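Local coordinates for aquaporin AqpM (PDB 2F2B), which conducts water in both directions across the archaeal cell membrane along osmotic gradients and transiently raises the initial flux of glycerol, at residues A111-G114 and S115-F118; G180-V183 and A184-T188. All coordinates share one frame; numbering follows the deposited sequence.

In the fold
Contact 1 (A111-G114 with S115-F118) lies on helix 100-122, and contact 2 (G180-V183 with A184-T188) on helix 175-194. Both are short helical stretches of about two turns inside predicted membrane-spanning segments of the aquaporin fold. They lie on opposite sides of the chain's centre, with their centres about 21 Å apart and their nearest atoms about 14 Å apart. Each also meets a neighbouring subunit of the homotetramer: contact 1 touches the second subunit and contact 2 the third. Contact 2 is wholly buried, and the side chain of V183 is about 4 Å from a bound glycerol, probably from the crystallisation liquor. Contact 1 is partly buried, and F113 is its exposed residue.

Contact 1 (A111-G114 and S115-F118); sequences AAFG and SFIF
F113 carries its ring anti to the backbone N (chi1 -162°), while the I117 chain turns back beside its own N (chi1 -66°). These torsions lay CG1 of I117 over one face of the F113 ring. CG1 is 3.8 Å from the ring centroid and 12° off the normal, a CH-pi contact. CD1 of I117 lies past the CE2-CZ side of the ring, 3.8 Å from both CE2 and CZ of F113. F116 CD2 also comes to F113 CE2, obliquely and from the same side of the ring plane, at 4.1 Å. The I117 chain also passes close to the backbone, with CG1 3.3 Å from F113 O.

This is i to i+4 packing on a transmembrane helix of the aquaporin fold. The helix is held by four backbone bonds in sequence, from the N atoms of S115, F116, I117 and F118 to the O atoms of A111 to G114. The I117 N to F113 O bond is 2.9 Å long and close to straight, so the same residue pair is joined by backbone and side chain.

Helix 4-33 packs against this turn: F16 meets the F113 ring, and F20 meets F118 edge-to-face. I117 also packs on L148 of a second subunit.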
# COMPACT_ATOMS: atom_id res chain seq x y z
N ALA A 111 19.62 -5.75 -16.24
CA ALA A 111 18.51 -6.69 -16.10
C ALA A 111 19.01 -8.13 -16.11
O ALA A 111 18.56 -8.96 -15.31
CB ALA A 111 17.51 -6.49 -17.23
N ALA A 112 19.95 -8.42 -17.00
CA ALA A 112 20.50 -9.77 -17.09
C ALA A 112 21.24 -10.14 -15.81
O ALA A 112 21.09 -11.25 -15.30
CB ALA A 112 21.45 -9.87 -18.29
N PHE A 113 22.03 -9.21 -15.27
CA PHE A 113 22.78 -9.48 -14.05
C PHE A 113 21.84 -9.57 -12.84
O PHE A 113 22.06 -10.38 -11.94
CB PHE A 113 23.82 -8.38 -13.82
CG PHE A 113 24.91 -8.76 -12.85
CD1 PHE A 113 25.33 -7.87 -11.87
CD2 PHE A 113 25.53 -10.01 -12.93
CE1 PHE A 113 26.36 -8.20 -10.98
CE2 PHE A 113 26.55 -10.36 -12.04
CZ PHE A 113 26.96 -9.45 -11.07
N GLY A 114 20.81 -8.73 -12.82
CA GLY A 114 19.87 -8.76 -11.71
C GLY A 114 19.19 -10.11 -11.61
O GLY A 114 19.04 -10.68 -10.51
N SER A 115 18.77 -10.64 -12.75
CA SER A 115 18.10 -11.94 -12.80
C SER A 115 19.08 -13.04 -12.39
O SER A 115 18.72 -13.95 -11.64
CB SER A 115 17.59 -12.20 -14.22
OG SER A 115 16.86 -13.41 -14.29
N PHE A 116 20.31 -12.96 -12.87
CA PHE A 116 21.33 -13.95 -12.55
C PHE A 116 21.65 -14.00 -11.06
O PHE A 116 21.71 -15.08 -10.46
CB PHE A 116 22.62 -13.65 -13.33
CG PHE A 116 23.75 -14.58 -12.98
CD1 PHE A 116 23.71 -15.92 -13.35
CD2 PHE A 116 24.84 -14.11 -12.26
CE1 PHE A 116 24.75 -16.78 -13.01
CE2 PHE A 116 25.89 -14.97 -11.91
CZ PHE A 116 25.84 -16.30 -12.29
N ILE A 117 21.85 -12.83 -10.46
CA ILE A 117 22.17 -12.77 -9.04
C ILE A 117 20.99 -13.23 -8.20
O ILE A 117 21.18 -13.85 -7.15
CB ILE A 117 22.63 -11.35 -8.63
CG1 ILE A 117 23.96 -11.02 -9.33
CG2 ILE A 117 22.80 -11.26 -7.12
CD1 ILE A 117 25.12 -11.95 -8.95
N PHE A 118 19.77 -12.95 -8.64
CA PHE A 118 18.61 -13.40 -7.88
C PHE A 118 18.58 -14.93 -7.90
O PHE A 118 18.30 -15.58 -6.90
CB PHE A 118 17.30 -12.88 -8.46
CG PHE A 118 16.10 -13.31 -7.67
CD1 PHE A 118 15.79 -12.69 -6.47
CD2 PHE A 118 15.35 -14.40 -8.08
CE1 PHE A 118 14.74 -13.16 -5.67
CE2 PHE A 118 14.30 -14.88 -7.29
CZ PHE A 118 14.00 -14.26 -6.09

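Contact 2 (G180-V183 and A184-T188); sequences GLTV and AGIIT
A184 touches the preceding turn first, with its CB 3.4 Å from L181 O. Its N-H bonds to G180 O.

G185 adds only its backbone: its N-H bonds to L181 O.

I186 sends CG1 back beside its own N (chi1 -65°), and the extended chi2 of 166° carries CD1 onward to T182. CG1 passes 3.2 Å from T182 O, a close approach of a methylene to a carbonyl oxygen. CD1 then meets T182 CG2 at 3.8 Å, methyl against methyl. The T182 hydroxyl is hydrogen-bonded to I178 O, one turn earlier. The I186 N-H bonds to T182 O.

I187 follows the same pattern one residue on. Its CD1 packs against V183 CG1 at 3.7 Å, the two chains crossing at a slant. The backbone bond from I187 N to V183 O is 2.9 Å long and lies nearly in line with the carbonyl. Helix 52-73 packs against this side of the helix: the A184 side chain touches L60, I187 touches F62, and V183 touches I66.

T188 makes no contact with G180-V183 but bonds back to A184. Its OG1 donates to A184 O at 2.8 Å, and its N donates to the same oxygen at 3.0 Å. The two donors come from opposite faces of the carbonyl plane. The hydroxyl thus donates within its own helix.

L181 and T188 also pack on I177 and A57 of a third subunit. The arrangement is that of a buried transmembrane alpha-helix in an aquaporin homotetramer, with i to i+4 aliphatic pairs and threonine hydroxyls bonded to the preceding turn.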
# COMPACT_ATOMS: atom_id res chain seq x y z
N GLY A 180 6.50 4.62 -9.27
CA GLY A 180 6.52 3.26 -8.74
C GLY A 180 5.13 2.71 -8.47
O GLY A 180 4.83 1.56 -8.83
N LEU A 181 4.27 3.50 -7.82
CA LEU A 181 2.93 3.03 -7.52
C LEU A 181 2.11 2.83 -8.79
O LEU A 181 1.27 1.94 -8.86
CB LEU A 181 2.22 4.00 -6.57
CG LEU A 181 2.86 4.11 -5.17
CD1 LEU A 181 2.07 5.09 -4.32
CD2 LEU A 181 2.88 2.72 -4.50
N THR A 182 2.36 3.65 -9.80
CA THR A 182 1.64 3.51 -11.06
C THR A 182 1.97 2.14 -11.67
O THR A 182 1.09 1.43 -12.16
CB THR A 182 2.00 4.63 -12.04
OG1 THR A 182 1.60 5.89 -11.47
CG2 THR A 182 1.28 4.45 -13.37
N VAL A 183 3.24 1.76 -11.62
CA VAL A 183 3.65 0.46 -12.14
C VAL A 183 2.98 -0.64 -11.32
O VAL A 183 2.49 -1.62 -11.89
CB VAL A 183 5.19 0.29 -12.09
CG1 VAL A 183 5.57 -1.17 -12.38
CG2 VAL A 183 5.85 1.20 -13.12
N ALA A 184 2.94 -0.49 -10.00
CA ALA A 184 2.31 -1.50 -9.15
C ALA A 184 0.85 -1.71 -9.57
O ALA A 184 0.38 -2.85 -9.64
CB ALA A 184 2.37 -1.07 -7.67
N GLY A 185 0.16 -0.61 -9.85
CA GLY A 185 -1.24 -0.70 -10.27
C GLY A 185 -1.42 -1.36 -11.62
O GLY A 185 -2.35 -2.14 -11.82
N ILE A 186 -0.54 -1.04 -12.56
CA ILE A 186 -0.62 -1.63 -13.90
C ILE A 186 -0.38 -3.13 -13.82
O ILE A 186 -1.08 -3.91 -14.47
CB ILE A 186 0.42 -0.95 -14.84
CG1 ILE A 186 0.04 0.52 -15.04
CG2 ILE A 186 0.44 -1.67 -16.21
CD1 ILE A 186 1.14 1.37 -15.67
N ILE A 187 0.59 -3.55 -13.00
CA ILE A 187 0.88 -4.98 -12.86
C ILE A 187 -0.29 -5.71 -12.20
O ILE A 187 -0.62 -6.84 -12.56
CB ILE A 187 2.17 -5.20 -12.02
CG1 ILE A 187 3.39 -4.77 -12.84
CG2 ILE A 187 2.29 -6.66 -11.58
CD1 ILE A 187 4.69 -4.70 -12.03
N THR A 188 -0.94 -5.06 -11.24
CA THR A 188 -2.07 -5.68 -10.57
C THR A 188 -3.16 -6.04 -11.58
O THR A 188 -3.76 -7.12 -11.51
CB THR A 188 -2.65 -4.73 -9.49
OG1 THR A 188 -1.61 -4.42 -8.55
CG2 THR A 188 -3.80 -5.39 -8.74